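Local structure of putative sortase (Streptococcus pneumoniae, 2W1K) at residues 149-154 and 184-189; 108-113 and 168-173; 7-12 and 135-140. The protein is a class C sortase that probably joins pilin subunits into the pilus fibre through a cysteine-dependent transpeptidation. All blocks are in the same frame, centred on the assembly; numbering follows the deposited sequence.

Contact 1: 149-154 and 184-189; sequences DTEIIL and RLLVNF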
ATOM      1  N   ASP A 149      10.722   5.168 -10.158  1.00 31.44           N
ATOM      2  CA  ASP A 149      12.156   5.024  -9.863  1.00 33.56           C
ATOM      3  C   ASP A 149      12.297   4.189  -8.572  1.00 34.19           C
ATOM      4  O   ASP A 149      11.267   3.762  -7.994  1.00 34.34           O
ATOM      5  CB  ASP A 149      12.883   6.410  -9.770  1.00 33.17           C
ATOM      6  CG  ASP A 149      12.418   7.239  -8.566  1.00 40.27           C
ATOM      7  OD1 ASP A 149      11.821   6.699  -7.613  1.00 43.21           O
ATOM      8  OD2 ASP A 149      12.601   8.473  -8.564  1.00 49.63           O
ATOM      9  N   THR A 150      13.540   3.933  -8.141  1.00 34.28           N
ATOM     10  CA  THR A 150      13.811   3.163  -6.939  1.00 35.10           C
ATOM     11  C   THR A 150      14.918   3.781  -6.099  1.00 35.51           C
ATOM     12  O   THR A 150      15.684   4.616  -6.529  1.00 34.66           O
ATOM     13  CB  THR A 150      14.119   1.693  -7.275  1.00 34.99           C
ATOM     14  OG1 THR A 150      15.420   1.615  -7.857  1.00 38.31           O
ATOM     15  CG2 THR A 150      13.161   1.190  -8.343  1.00 35.12           C
ATOM     16  N   GLU A 151      14.968   3.394  -4.842  1.00 37.85           N
ATOM     17  CA  GLU A 151      16.084   3.747  -3.976  1.00 37.35           C
ATOM     18  C   GLU A 151      16.449   2.617  -3.075  1.00 38.76           C
ATOM     19  O   GLU A 151      15.615   1.748  -2.771  1.00 39.23           O
ATOM     20  CB  GLU A 151      15.691   4.904  -3.073  1.00 37.60           C
ATOM     21  CG  GLU A 151      14.925   5.902  -3.795  1.00 38.63           C
ATOM     22  CD  GLU A 151      14.281   6.938  -2.862  1.00 42.91           C
ATOM     23  OE1 GLU A 151      15.008   7.472  -1.992  1.00 39.91           O
ATOM     24  OE2 GLU A 151      13.064   7.233  -3.020  1.00 38.51           O
ATOM     25  N   ILE A 152      17.699   2.625  -2.621  1.00 39.90           N
ATOM     26  CA  ILE A 152      18.122   1.734  -1.548  1.00 40.00           C
ATOM     27  C   ILE A 152      18.377   2.613  -0.338  1.00 39.69           C
ATOM     28  O   ILE A 152      19.012   3.650  -0.445  1.00 38.93           O
ATOM     29  CB  ILE A 152      19.363   0.885  -1.884  1.00 39.46           C
ATOM     30  CG1 ILE A 152      19.039  -0.056  -3.021  1.00 39.72           C
ATOM     31  CG2 ILE A 152      19.843   0.102  -0.643  1.00 38.12           C
ATOM     32  CD1 ILE A 152      18.114  -1.111  -2.629  1.00 41.07           C
ATOM     33  N   ILE A 153      17.801   2.259   0.817  1.00 39.83           N
ATOM     34  CA  ILE A 153      18.110   3.109   1.989  1.00 39.06           C
ATOM     35  C   ILE A 153      18.532   2.270   3.164  1.00 38.55           C
ATOM     36  O   ILE A 153      18.326   1.057   3.116  1.00 40.40           O
ATOM     37  CB  ILE A 153      16.911   4.031   2.349  1.00 39.68           C
ATOM     38  CG1 ILE A 153      15.755   3.192   3.013  1.00 35.81           C
ATOM     39  CG2 ILE A 153      16.554   4.892   1.095  1.00 37.44           C
ATOM     40  CD1 ILE A 153      14.681   4.053   3.637  1.00 35.01           C
ATOM     41  N   LEU A 154      19.060   2.896   4.221  1.00 37.31           N
ATOM     42  CA  LEU A 154      19.329   2.201   5.501  1.00 38.02           C
ATOM     43  C   LEU A 154      18.055   2.237   6.350  1.00 37.60           C
ATOM     44  O   LEU A 154      17.328   3.245   6.290  1.00 36.53           O
ATOM     45  CB  LEU A 154      20.457   2.948   6.285  1.00 38.83           C
ATOM     46  CG  LEU A 154      21.865   2.992   5.649  1.00 41.06           C
ATOM     47  CD1 LEU A 154      22.962   3.380   6.715  1.00 37.85           C
ATOM     48  CD2 LEU A 154      22.143   1.641   5.023  1.00 38.73           C
ATOM     49  N   ARG A 184      16.929  -1.398   2.767  1.00 34.26           N
ATOM     50  CA  ARG A 184      15.504  -1.400   2.399  1.00 33.24           C
ATOM     51  C   ARG A 184      15.480  -0.958   0.966  1.00 33.05           C
ATOM     52  O   ARG A 184      16.054   0.083   0.633  1.00 32.36           O
ATOM     53  CB  ARG A 184      14.690  -0.467   3.257  1.00 32.78           C
ATOM     54  CG  ARG A 184      14.897  -0.654   4.722  1.00 32.78           C
ATOM     55  CD  ARG A 184      14.173  -1.943   5.129  1.00 32.93           C
ATOM     56  NE  ARG A 184      14.334  -2.188   6.545  1.00 31.78           N
ATOM     57  CZ  ARG A 184      15.193  -3.092   7.077  1.00 36.86           C
ATOM     58  NH1 ARG A 184      16.018  -3.858   6.320  1.00 32.52           N
ATOM     59  NH2 ARG A 184      15.214  -3.235   8.374  1.00 32.74           N
ATOM     60  N   LEU A 185      14.852  -1.769   0.130  1.00 32.97           N
ATOM     61  CA  LEU A 185      14.501  -1.358  -1.232  1.00 34.63           C
ATOM     62  C   LEU A 185      13.180  -0.511  -1.325  1.00 34.27           C
ATOM     63  O   LEU A 185      12.082  -0.918  -0.901  1.00 35.48           O
ATOM     64  CB  LEU A 185      14.463  -2.573  -2.168  1.00 34.92           C
ATOM     65  CG  LEU A 185      13.981  -2.339  -3.625  1.00 37.25           C
ATOM     66  CD1 LEU A 185      14.826  -1.300  -4.344  1.00 32.81           C
ATOM     67  CD2 LEU A 185      13.977  -3.629  -4.410  1.00 35.95           C
ATOM     68  N   LEU A 186      13.286   0.654  -1.915  1.00 33.70           N
ATOM     69  CA  LEU A 186      12.083   1.466  -2.162  1.00 33.16           C
ATOM     70  C   LEU A 186      11.795   1.532  -3.639  1.00 31.64           C
ATOM     71  O   LEU A 186      12.624   1.960  -4.381  1.00 32.35           O
ATOM     72  CB  LEU A 186      12.314   2.903  -1.712  1.00 31.17           C
ATOM     73  CG  LEU A 186      12.124   3.375  -0.267  1.00 35.22           C
ATOM     74  CD1 LEU A 186      12.439   2.378   0.833  1.00 34.64           C
ATOM     75  CD2 LEU A 186      12.712   4.785   0.026  1.00 25.80           C
ATOM     76  N   VAL A 187      10.565   1.233  -4.036  1.00 31.18           N
ATOM     77  CA  VAL A 187      10.125   1.406  -5.385  1.00 28.97           C
ATOM     78  C   VAL A 187       8.959   2.446  -5.372  1.00 30.47           C
ATOM     79  O   VAL A 187       7.921   2.230  -4.743  1.00 29.57           O
ATOM     80  CB  VAL A 187       9.630   0.010  -5.961  1.00 29.02           C
ATOM     81  CG1 VAL A 187       9.320   0.163  -7.417  1.00 24.09           C
ATOM     82  CG2 VAL A 187      10.716  -1.145  -5.765  1.00 29.60           C
ATOM     83  N   ASN A 188       9.162   3.602  -6.022  1.00 31.37           N
ATOM     84  CA  ASN A 188       8.202   4.708  -6.085  1.00 31.12           C
ATOM     85  C   ASN A 188       7.321   4.626  -7.297  1.00 31.14           C
ATOM     86  O   ASN A 188       7.799   4.325  -8.425  1.00 30.88           O
ATOM     87  CB  ASN A 188       8.921   6.060  -5.982  1.00 30.29           C
ATOM     88  CG  ASN A 188       9.874   6.063  -4.777  1.00 30.93           C
ATOM     89  OD1 ASN A 188       9.448   5.760  -3.680  1.00 29.50           O
ATOM     90  ND2 ASN A 188      11.177   6.231  -5.017  1.00 30.32           N
ATOM     91  N   PHE A 189       6.041   4.894  -7.071  1.00 29.39           N
ATOM     92  CA  PHE A 189       5.084   4.869  -8.145  1.00 29.57           C
ATOM     93  C   PHE A 189       4.323   6.205  -8.153  1.00 29.83           C
ATOM     94  O   PHE A 189       3.980   6.683  -7.078  1.00 30.10           O
ATOM     95  CB  PHE A 189       4.033   3.795  -7.823  1.00 28.80           C
ATOM     96  CG  PHE A 189       4.511   2.378  -8.034  1.00 34.42           C
ATOM     97  CD1 PHE A 189       5.317   1.733  -7.063  1.00 32.90           C
ATOM     98  CD2 PHE A 189       4.135   1.668  -9.188  1.00 29.42           C
ATOM     99  CE1 PHE A 189       5.755   0.385  -7.267  1.00 32.57           C
ATOM    100  CE2 PHE A 189       4.547   0.327  -9.373  1.00 29.28           C
ATOM    101  CZ  PHE A 189       5.350  -0.297  -8.400  1.00 32.28           C
TER
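Asn188 reaches across to Asp149 and Glu151 with a single amide nitrogen, making two bonds on one face of a regular antiparallel ladder that continues beyond Asn188. Its ND2 donates to Asp149 OD1 at 2.7 Å in a nearly straight bond that lies within the amide plane, although carboxylate and amide are turned 79° apart. The second N-H meets Glu151 OE2 at 2.9 Å, on the anti lone pair and on a more bent path. OE2 also forms a salt bridge with Arg107, and Asn188 OD1 accepts from Thr171 and Arg107, which together should hold the amide's rotation.

On the same face Leu186 adds apolar company: its CD2 lies 3.9 Å from Glu151 OE2, and its CD1 is 4.0 Å from Ile153 CD1. Glu151 and Leu186 also exchange two backbone bonds, the shorter running from Leu186 N to Glu151 O at 2.7 Å. Arg184 ends the row. Its CB rests 3.8 Å from Ile153 CG1, then a bend at chi2 (-74°) turns CD aside, and the guanidinium forms a salt bridge with Asp43, consistent with a lid aspartate holding the probable active-site arginine, as in class C relatives.

Within the sortase sheet, strand 183-196 is thus flanked by 141-153 on one edge and on the other by 168-176, where Leu185 and Val187 bond to Thr174 and Leu172.

Contact 2: 108-113 and 168-173; sequences SVIAGH and NIMTLI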
ATOM      1  N   SER A 108       2.473   7.659   0.164  1.00 28.62           N
ATOM      2  CA  SER A 108       1.867   6.663   1.054  1.00 29.42           C
ATOM      3  C   SER A 108       2.799   5.434   0.941  1.00 30.21           C
ATOM      4  O   SER A 108       3.207   5.084  -0.195  1.00 31.76           O
ATOM      5  CB  SER A 108       0.461   6.269   0.554  1.00 27.77           C
ATOM      6  OG  SER A 108      -0.056   5.173   1.339  1.00 27.81           O
ATOM      7  N   VAL A 109       3.177   4.812   2.075  1.00 29.93           N
ATOM      8  CA  VAL A 109       4.253   3.727   2.049  1.00 27.96           C
ATOM      9  C   VAL A 109       3.596   2.434   2.486  1.00 26.98           C
ATOM     10  O   VAL A 109       2.948   2.411   3.531  1.00 25.91           O
ATOM     11  CB  VAL A 109       5.504   4.038   2.936  1.00 26.94           C
ATOM     12  CG1 VAL A 109       6.554   2.955   2.715  1.00 25.83           C
ATOM     13  CG2 VAL A 109       6.201   5.381   2.455  1.00 30.10           C
ATOM     14  N   ILE A 110       3.709   1.403   1.665  1.00 28.67           N
ATOM     15  CA  ILE A 110       3.102   0.064   1.927  1.00 29.94           C
ATOM     16  C   ILE A 110       4.341  -0.899   2.039  1.00 31.04           C
ATOM     17  O   ILE A 110       5.214  -0.935   1.130  1.00 27.88           O
ATOM     18  CB  ILE A 110       2.227  -0.436   0.754  1.00 29.87           C
ATOM     19  CG1 ILE A 110       0.972   0.476   0.352  1.00 34.74           C
ATOM     20  CG2 ILE A 110       1.706  -1.895   0.953  1.00 26.77           C
ATOM     21  CD1 ILE A 110       0.209   0.953   1.418  1.00 34.06           C
ATOM     22  N   ALA A 111       4.386  -1.709   3.095  1.00 29.91           N
ATOM     23  CA  ALA A 111       5.498  -2.620   3.232  1.00 29.78           C
ATOM     24  C   ALA A 111       5.123  -4.070   2.852  1.00 30.30           C
ATOM     25  O   ALA A 111       3.942  -4.472   2.874  1.00 31.12           O
ATOM     26  CB  ALA A 111       6.084  -2.535   4.678  1.00 28.79           C
ATOM     27  N   GLY A 112       6.113  -4.864   2.442  1.00 29.44           N
ATOM     28  CA  GLY A 112       5.859  -6.285   2.376  1.00 28.63           C
ATOM     29  C   GLY A 112       7.119  -7.088   2.453  1.00 30.23           C
ATOM     30  O   GLY A 112       8.215  -6.591   2.042  1.00 30.07           O
ATOM     31  N   HIS A 113       6.975  -8.344   2.926  1.00 29.40           N
ATOM     32  CA  HIS A 113       8.139  -9.264   3.017  1.00 30.03           C
ATOM     33  C   HIS A 113       8.812  -9.685   1.742  1.00 31.25           C
ATOM     34  O   HIS A 113       8.183  -9.750   0.661  1.00 30.87           O
ATOM     35  CB  HIS A 113       7.761 -10.500   3.786  1.00 30.53           C
ATOM     36  CG  HIS A 113       7.703 -10.273   5.247  1.00 27.82           C
ATOM     37  ND1 HIS A 113       8.720  -9.610   5.921  1.00 29.89           N
ATOM     38  CD2 HIS A 113       6.836 -10.728   6.185  1.00 21.90           C
ATOM     39  CE1 HIS A 113       8.461  -9.651   7.218  1.00 31.72           C
ATOM     40  NE2 HIS A 113       7.336 -10.351   7.405  1.00 27.53           N
ATOM     41  N   ASN A 168       1.978  12.850  -6.123  1.00 31.18           N
ATOM     42  CA  ASN A 168       1.188  11.908  -5.391  1.00 31.62           C
ATOM     43  C   ASN A 168       1.825  10.527  -5.648  1.00 30.56           C
ATOM     44  O   ASN A 168       1.811  10.044  -6.788  1.00 30.86           O
ATOM     45  CB  ASN A 168      -0.284  11.969  -5.832  1.00 27.50           C
ATOM     46  CG  ASN A 168      -1.191  11.107  -4.971  1.00 29.73           C
ATOM     47  OD1 ASN A 168      -1.252   9.881  -5.129  1.00 27.56           O
ATOM     48  ND2 ASN A 168      -1.936  11.746  -4.065  1.00 22.68           N
ATOM     49  N   ILE A 169       2.319   9.893  -4.578  1.00 29.31           N
ATOM     50  CA  ILE A 169       3.205   8.755  -4.707  1.00 28.89           C
ATOM     51  C   ILE A 169       2.758   7.614  -3.845  1.00 29.94           C
ATOM     52  O   ILE A 169       2.202   7.841  -2.776  1.00 29.53           O
ATOM     53  CB  ILE A 169       4.619   9.161  -4.244  1.00 28.64           C
ATOM     54  CG1 ILE A 169       5.106  10.405  -5.029  1.00 29.15           C
ATOM     55  CG2 ILE A 169       5.606   7.991  -4.379  1.00 26.83           C
ATOM     56  CD1 ILE A 169       5.468  10.206  -6.573  1.00 26.71           C
ATOM     57  N   MET A 170       2.950   6.399  -4.331  1.00 28.56           N
ATOM     58  CA  MET A 170       2.857   5.234  -3.483  1.00 30.31           C
ATOM     59  C   MET A 170       4.241   4.592  -3.484  1.00 30.12           C
ATOM     60  O   MET A 170       4.797   4.359  -4.614  1.00 30.25           O
ATOM     61  CB  MET A 170       1.867   4.198  -4.032  1.00 30.06           C
ATOM     62  CG  MET A 170       1.736   2.959  -3.110  1.00 30.33           C
ATOM     63  SD  MET A 170       0.377   1.917  -3.634  1.00 32.42           S
ATOM     64  CE  MET A 170      -0.950   2.722  -2.710  1.00 27.26           C
ATOM     65  N   THR A 171       4.825   4.404  -2.293  1.00 27.10           N
ATOM     66  CA  THR A 171       6.197   3.834  -2.237  1.00 27.53           C
ATOM     67  C   THR A 171       6.095   2.436  -1.634  1.00 28.23           C
ATOM     68  O   THR A 171       5.418   2.236  -0.590  1.00 27.18           O
ATOM     69  CB  THR A 171       7.181   4.684  -1.409  1.00 30.02           C
ATOM     70  OG1 THR A 171       7.322   5.983  -2.033  1.00 29.11           O
ATOM     71  CG2 THR A 171       8.601   3.981  -1.212  1.00 25.35           C
ATOM     72  N   LEU A 172       6.633   1.438  -2.362  1.00 28.62           N
ATOM     73  CA  LEU A 172       6.707   0.037  -1.884  1.00 29.98           C
ATOM     74  C   LEU A 172       8.051  -0.171  -1.148  1.00 31.64           C
ATOM     75  O   LEU A 172       9.119   0.197  -1.663  1.00 31.36           O
ATOM     76  CB  LEU A 172       6.600  -0.921  -3.056  1.00 28.70           C
ATOM     77  CG  LEU A 172       5.178  -1.241  -3.533  1.00 32.82           C
ATOM     78  CD1 LEU A 172       3.969  -0.363  -3.199  1.00 28.87           C
ATOM     79  CD2 LEU A 172       4.993  -1.975  -4.828  1.00 32.65           C
ATOM     80  N   ILE A 173       8.012  -0.780   0.048  1.00 32.08           N
ATOM     81  CA  ILE A 173       9.271  -1.014   0.762  1.00 31.03           C
ATOM     82  C   ILE A 173       9.390  -2.487   1.139  1.00 29.49           C
ATOM     83  O   ILE A 173       8.431  -3.092   1.601  1.00 26.08           O
ATOM     84  CB  ILE A 173       9.374  -0.155   2.082  1.00 31.96           C
ATOM     85  CG1 ILE A 173      10.777  -0.375   2.709  1.00 29.10           C
ATOM     86  CG2 ILE A 173       8.175  -0.490   3.043  1.00 31.43           C
ATOM     87  CD1 ILE A 173      11.134   0.654   3.839  1.00 27.63           C
TER
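Ile173 and Ala111 meet at the end of a parallel ladder that shows how one branched side chain can press against a small one. CB of Ile173 stands 4.2 Å from Val109 CG1, and the two branches then part. With CG1 anti to the backbone N (chi1 -175°), CG2 is left between N and the carbonyl carbon, directed at strand 106-111. There it presses on Ala111, 3.4 Å from CB and equally near CA, both closer than ordinary van der Waals contact, while Val109 CG1 touches it at 3.8 Å. CG1 takes the other direction, and an extended chi2 (167°) carries CD1 farther from Ala111, toward Leu186 and Arg184 on the next strand. The side chain therefore spans three strands on one face.

Beneath this face the backbones are joined by five hydrogen bonds. Ser108 N gives to Ile169 O, and Ser108 O receives from Thr171 N at 2.7 Å, the shortest; Ile110 gives to Thr171 O and receives from Ile173 N; Gly112 N closes the series on Ile173 O at 3.0 Å. The opposite face is looser, Ile110 CB lying 4.3 Å from Leu172 CD1.

Thr171 sits beside Val109, its CB 4.0 Å from Val109 CG2, and its hydroxyl is engaged by Asn188 and Arg107. Gly112 O likewise pairs with the hydroxyl of Thr174. Residues 171-175 read TLITC, matching the sortase signature whose cysteine is the nucleophile in this family. Apolar packing with satisfied polar groups thus fixes strand 168-176, which carries Cys175, beside strand 106-111, and the parallel pairing brings together the ends of the two, the latter running into His113, probably the active-site histidine as in other sortases.

Contact 3: 7-12 and 135-140; sequences KGHATF and YYDNGQ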
ATOM      1  N   LYS A   7     -10.702 -14.393  -4.003  1.00 55.51           N
ATOM      2  CA  LYS A   7     -11.862 -14.581  -3.168  1.00 52.22           C
ATOM      3  C   LYS A   7     -11.927 -13.502  -2.049  1.00 48.00           C
ATOM      4  O   LYS A   7     -12.999 -12.971  -1.686  1.00 46.72           O
ATOM      5  CB  LYS A   7     -11.859 -16.016  -2.589  1.00 53.75           C
ATOM      6  CG  LYS A   7     -12.920 -16.248  -1.527  1.00 58.20           C
ATOM      7  CD  LYS A   7     -14.314 -16.210  -2.188  1.00 66.06           C
ATOM      8  CE  LYS A   7     -15.459 -16.646  -1.225  1.00 71.08           C
ATOM      9  NZ  LYS A   7     -16.676 -17.135  -1.984  1.00 71.99           N
ATOM     10  N   GLY A   8     -10.763 -13.173  -1.508  1.00 43.92           N
ATOM     11  CA  GLY A   8     -10.701 -12.177  -0.487  1.00 38.52           C
ATOM     12  C   GLY A   8     -11.077 -10.844  -1.083  1.00 35.25           C
ATOM     13  O   GLY A   8     -11.805 -10.092  -0.472  1.00 33.92           O
ATOM     14  N   HIS A   9     -10.559 -10.591  -2.279  1.00 33.41           N
ATOM     15  CA  HIS A   9     -10.828  -9.355  -3.014  1.00 34.04           C
ATOM     16  C   HIS A   9     -12.326  -9.272  -3.282  1.00 33.49           C
ATOM     17  O   HIS A   9     -12.949  -8.214  -3.112  1.00 33.18           O
ATOM     18  CB  HIS A   9     -10.069  -9.297  -4.350  1.00 31.65           C
ATOM     19  CG  HIS A   9     -10.446  -8.102  -5.157  1.00 36.47           C
ATOM     20  ND1 HIS A   9     -11.287  -8.155  -6.250  1.00 35.57           N
ATOM     21  CD2 HIS A   9     -10.145  -6.789  -4.979  1.00 32.88           C
ATOM     22  CE1 HIS A   9     -11.463  -6.945  -6.729  1.00 33.65           C
ATOM     23  NE2 HIS A   9     -10.770  -6.101  -5.984  1.00 30.35           N
ATOM     24  N   ALA A  10     -12.925 -10.364  -3.731  1.00 33.38           N
ATOM     25  CA  ALA A  10     -14.343 -10.233  -4.050  1.00 36.57           C
ATOM     26  C   ALA A  10     -15.096  -9.970  -2.731  1.00 38.04           C
ATOM     27  O   ALA A  10     -16.042  -9.165  -2.712  1.00 38.82           O
ATOM     28  CB  ALA A  10     -14.945 -11.470  -4.835  1.00 34.77           C
ATOM     29  N   THR A  11     -14.685 -10.595  -1.632  1.00 39.41           N
ATOM     30  CA  THR A  11     -15.427 -10.304  -0.402  1.00 41.68           C
ATOM     31  C   THR A  11     -15.217  -8.832   0.092  1.00 41.56           C
ATOM     32  O   THR A  11     -16.208  -8.095   0.386  1.00 39.82           O
ATOM     33  CB  THR A  11     -15.268 -11.402   0.747  1.00 43.37           C
ATOM     34  OG1 THR A  11     -14.437 -10.917   1.822  1.00 46.54           O
ATOM     35  CG2 THR A  11     -14.763 -12.783   0.206  1.00 45.76           C
ATOM     36  N   PHE A  12     -13.940  -8.414   0.154  1.00 41.15           N
ATOM     37  CA  PHE A  12     -13.590  -6.994   0.317  1.00 39.71           C
ATOM     38  C   PHE A  12     -14.548  -6.123  -0.461  1.00 40.43           C
ATOM     39  O   PHE A  12     -15.311  -5.342   0.142  1.00 41.94           O
ATOM     40  CB  PHE A  12     -12.152  -6.679  -0.126  1.00 39.54           C
ATOM     41  CG  PHE A  12     -11.825  -5.213  -0.039  1.00 38.07           C
ATOM     42  CD1 PHE A  12     -11.834  -4.556   1.195  1.00 37.04           C
ATOM     43  CD2 PHE A  12     -11.564  -4.456  -1.202  1.00 38.89           C
ATOM     44  CE1 PHE A  12     -11.542  -3.180   1.267  1.00 37.33           C
ATOM     45  CE2 PHE A  12     -11.272  -3.087  -1.120  1.00 34.31           C
ATOM     46  CZ  PHE A  12     -11.271  -2.462   0.121  1.00 33.37           C
ATOM     47  N   TYR A 135      -2.238  -1.287  -9.577  1.00 30.27           N
ATOM     48  CA  TYR A 135      -3.622  -0.892  -9.394  1.00 30.18           C
ATOM     49  C   TYR A 135      -4.012  -1.066  -7.905  1.00 31.62           C
ATOM     50  O   TYR A 135      -3.674  -2.111  -7.277  1.00 28.84           O
ATOM     51  CB  TYR A 135      -4.516  -1.757 -10.238  1.00 29.32           C
ATOM     52  CG  TYR A 135      -4.225  -1.602 -11.726  1.00 29.96           C
ATOM     53  CD1 TYR A 135      -4.691  -0.511 -12.411  1.00 28.46           C
ATOM     54  CD2 TYR A 135      -3.458  -2.567 -12.446  1.00 31.43           C
ATOM     55  CE1 TYR A 135      -4.472  -0.362 -13.729  1.00 29.55           C
ATOM     56  CE2 TYR A 135      -3.171  -2.414 -13.804  1.00 29.43           C
ATOM     57  CZ  TYR A 135      -3.727  -1.319 -14.449  1.00 32.09           C
ATOM     58  OH  TYR A 135      -3.556  -1.084 -15.787  1.00 34.90           O
ATOM     59  N   TYR A 136      -4.747  -0.064  -7.368  1.00 27.81           N
ATOM     60  CA  TYR A 136      -5.052  -0.091  -5.986  1.00 26.92           C
ATOM     61  C   TYR A 136      -6.574  -0.010  -5.859  1.00 27.05           C
ATOM     62  O   TYR A 136      -7.182   0.941  -6.305  1.00 29.34           O
ATOM     63  CB  TYR A 136      -4.326   1.114  -5.240  1.00 24.86           C
ATOM     64  CG  TYR A 136      -4.684   1.116  -3.797  1.00 24.81           C
ATOM     65  CD1 TYR A 136      -4.010   0.295  -2.893  1.00 25.85           C
ATOM     66  CD2 TYR A 136      -5.750   1.896  -3.307  1.00 28.96           C
ATOM     67  CE1 TYR A 136      -4.370   0.225  -1.531  1.00 27.00           C
ATOM     68  CE2 TYR A 136      -6.156   1.807  -1.957  1.00 22.65           C
ATOM     69  CZ  TYR A 136      -5.442   1.002  -1.081  1.00 27.07           C
ATOM     70  OH  TYR A 136      -5.862   0.842   0.211  1.00 24.85           O
ATOM     71  N   ASP A 137      -7.211  -0.928  -5.158  1.00 27.36           N
ATOM     72  CA  ASP A 137      -8.663  -0.891  -5.097  1.00 26.69           C
ATOM     73  C   ASP A 137      -9.172  -0.510  -3.695  1.00 27.31           C
ATOM     74  O   ASP A 137      -8.849  -1.233  -2.715  1.00 25.72           O
ATOM     75  CB  ASP A 137      -9.157  -2.263  -5.561  1.00 23.45           C
ATOM     76  CG  ASP A 137     -10.649  -2.338  -5.693  1.00 31.30           C
ATOM     77  OD1 ASP A 137     -11.385  -1.399  -5.273  1.00 31.91           O
ATOM     78  OD2 ASP A 137     -11.100  -3.399  -6.236  1.00 34.46           O
ATOM     79  N   ASN A 138      -9.900   0.617  -3.563  1.00 27.55           N
ATOM     80  CA  ASN A 138     -10.353   1.084  -2.230  1.00 28.14           C
ATOM     81  C   ASN A 138     -11.765   0.647  -2.012  1.00 29.72           C
ATOM     82  O   ASN A 138     -12.439   1.082  -1.046  1.00 30.73           O
ATOM     83  CB  ASN A 138     -10.293   2.620  -2.028  1.00 27.92           C
ATOM     84  CG  ASN A 138     -11.077   3.439  -3.076  1.00 27.15           C
ATOM     85  OD1 ASN A 138     -12.054   3.034  -3.649  1.00 29.87           O
ATOM     86  ND2 ASN A 138     -10.611   4.604  -3.300  1.00 27.34           N
ATOM     87  N   GLY A 139     -12.239  -0.192  -2.918  1.00 28.03           N
ATOM     88  CA  GLY A 139     -13.639  -0.648  -2.819  1.00 27.55           C
ATOM     89  C   GLY A 139     -14.524  -0.250  -3.953  1.00 26.73           C
ATOM     90  O   GLY A 139     -15.089  -1.115  -4.649  1.00 27.25           O
ATOM     91  N   GLN A 140     -14.655   1.059  -4.144  1.00 27.62           N
ATOM     92  CA  GLN A 140     -15.477   1.687  -5.222  1.00 28.14           C
ATOM     93  C   GLN A 140     -14.717   2.279  -6.356  1.00 26.76           C
ATOM     94  O   GLN A 140     -15.337   2.712  -7.302  1.00 28.04           O
ATOM     95  CB  GLN A 140     -16.285   2.869  -4.645  1.00 28.69           C
ATOM     96  CG  GLN A 140     -16.966   2.508  -3.366  1.00 31.17           C
ATOM     97  CD  GLN A 140     -18.333   1.905  -3.532  1.00 38.39           C
ATOM     98  OE1 GLN A 140     -18.722   0.944  -2.836  1.00 44.67           O
ATOM     99  NE2 GLN A 140     -19.111   2.490  -4.387  1.00 43.39           N
TER
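His9 and Phe12, one turn apart on the N-terminal helix, grip the end of strand 133-137 in two different ways. The polar grip is short: His9 NE2 donates to Asp137 OD2 at 2.7 Å, with an N-H...O angle of 163°. The oxygen lies close to the imidazole plane, so the ring meets it by its edge, whereas the nitrogen comes to the carboxylate on its anti side, 31° out of the carboxylate plane. Ring and carboxylate are turned 58° apart. The same OD2 also forms a salt bridge with Lys197, and the imidazole is stacked on Phe210 and met edge-to-face by Tyr66. A carboxylate with two such donors is likely to stay charged.

Phe12 contributes van der Waals packing of a ring on peptide groups. Its CG, anti to the backbone N, is sent out from the helix. At the far end of the ring, CE2 lies 3.4 Å from Asp137 O and 3.5 Å from Gly139 N, while CZ comes edge-on to Asn138 C at 3.8 Å. The close packing is thus between a ring and bare peptide.

The looser side is that of the Asn138 side chain. Its CB points away from helix 5-15, and the residue is partly exposed; the side chain touches Tyr21 and Gln25 of helix 18-34, bonds to Glu141 and lies near a bound buffer molecule. Overall, little more than these two side chains of the helix segment meets the turn.

In the same turn, Gly139 N donates to Asp137 OD1 at 2.8 Å, which makes the bend an Asx turn. It links strands 133-137 and 141-153 as a tight hairpin, here packed under the N-terminal helical region characteristic of class C sortases.

All three contacts involve the single mixed sheet of the sortase domain. Contacts 1 and 2, with centres 9 Å apart, occupy adjoining strands: 106-111, 168-176, 183-196 and 141-153 follow one another across the sheet. Along the chain, the segments of contact 2 alternate with those of both others; contact 3 closes before contact 1 opens. Contact 3 lies on the opposite side of the chain's centre from contact 1, their centres about 26 Å apart, and ties helix 5-15 to strand 133-137, the neighbour of 141-153. Its centre is about 18 Å from that of contact 2, which it touches where Met170 packs on Tyr136. The sheet thereby connects the strand carrying Cys175 with the N-terminal helix.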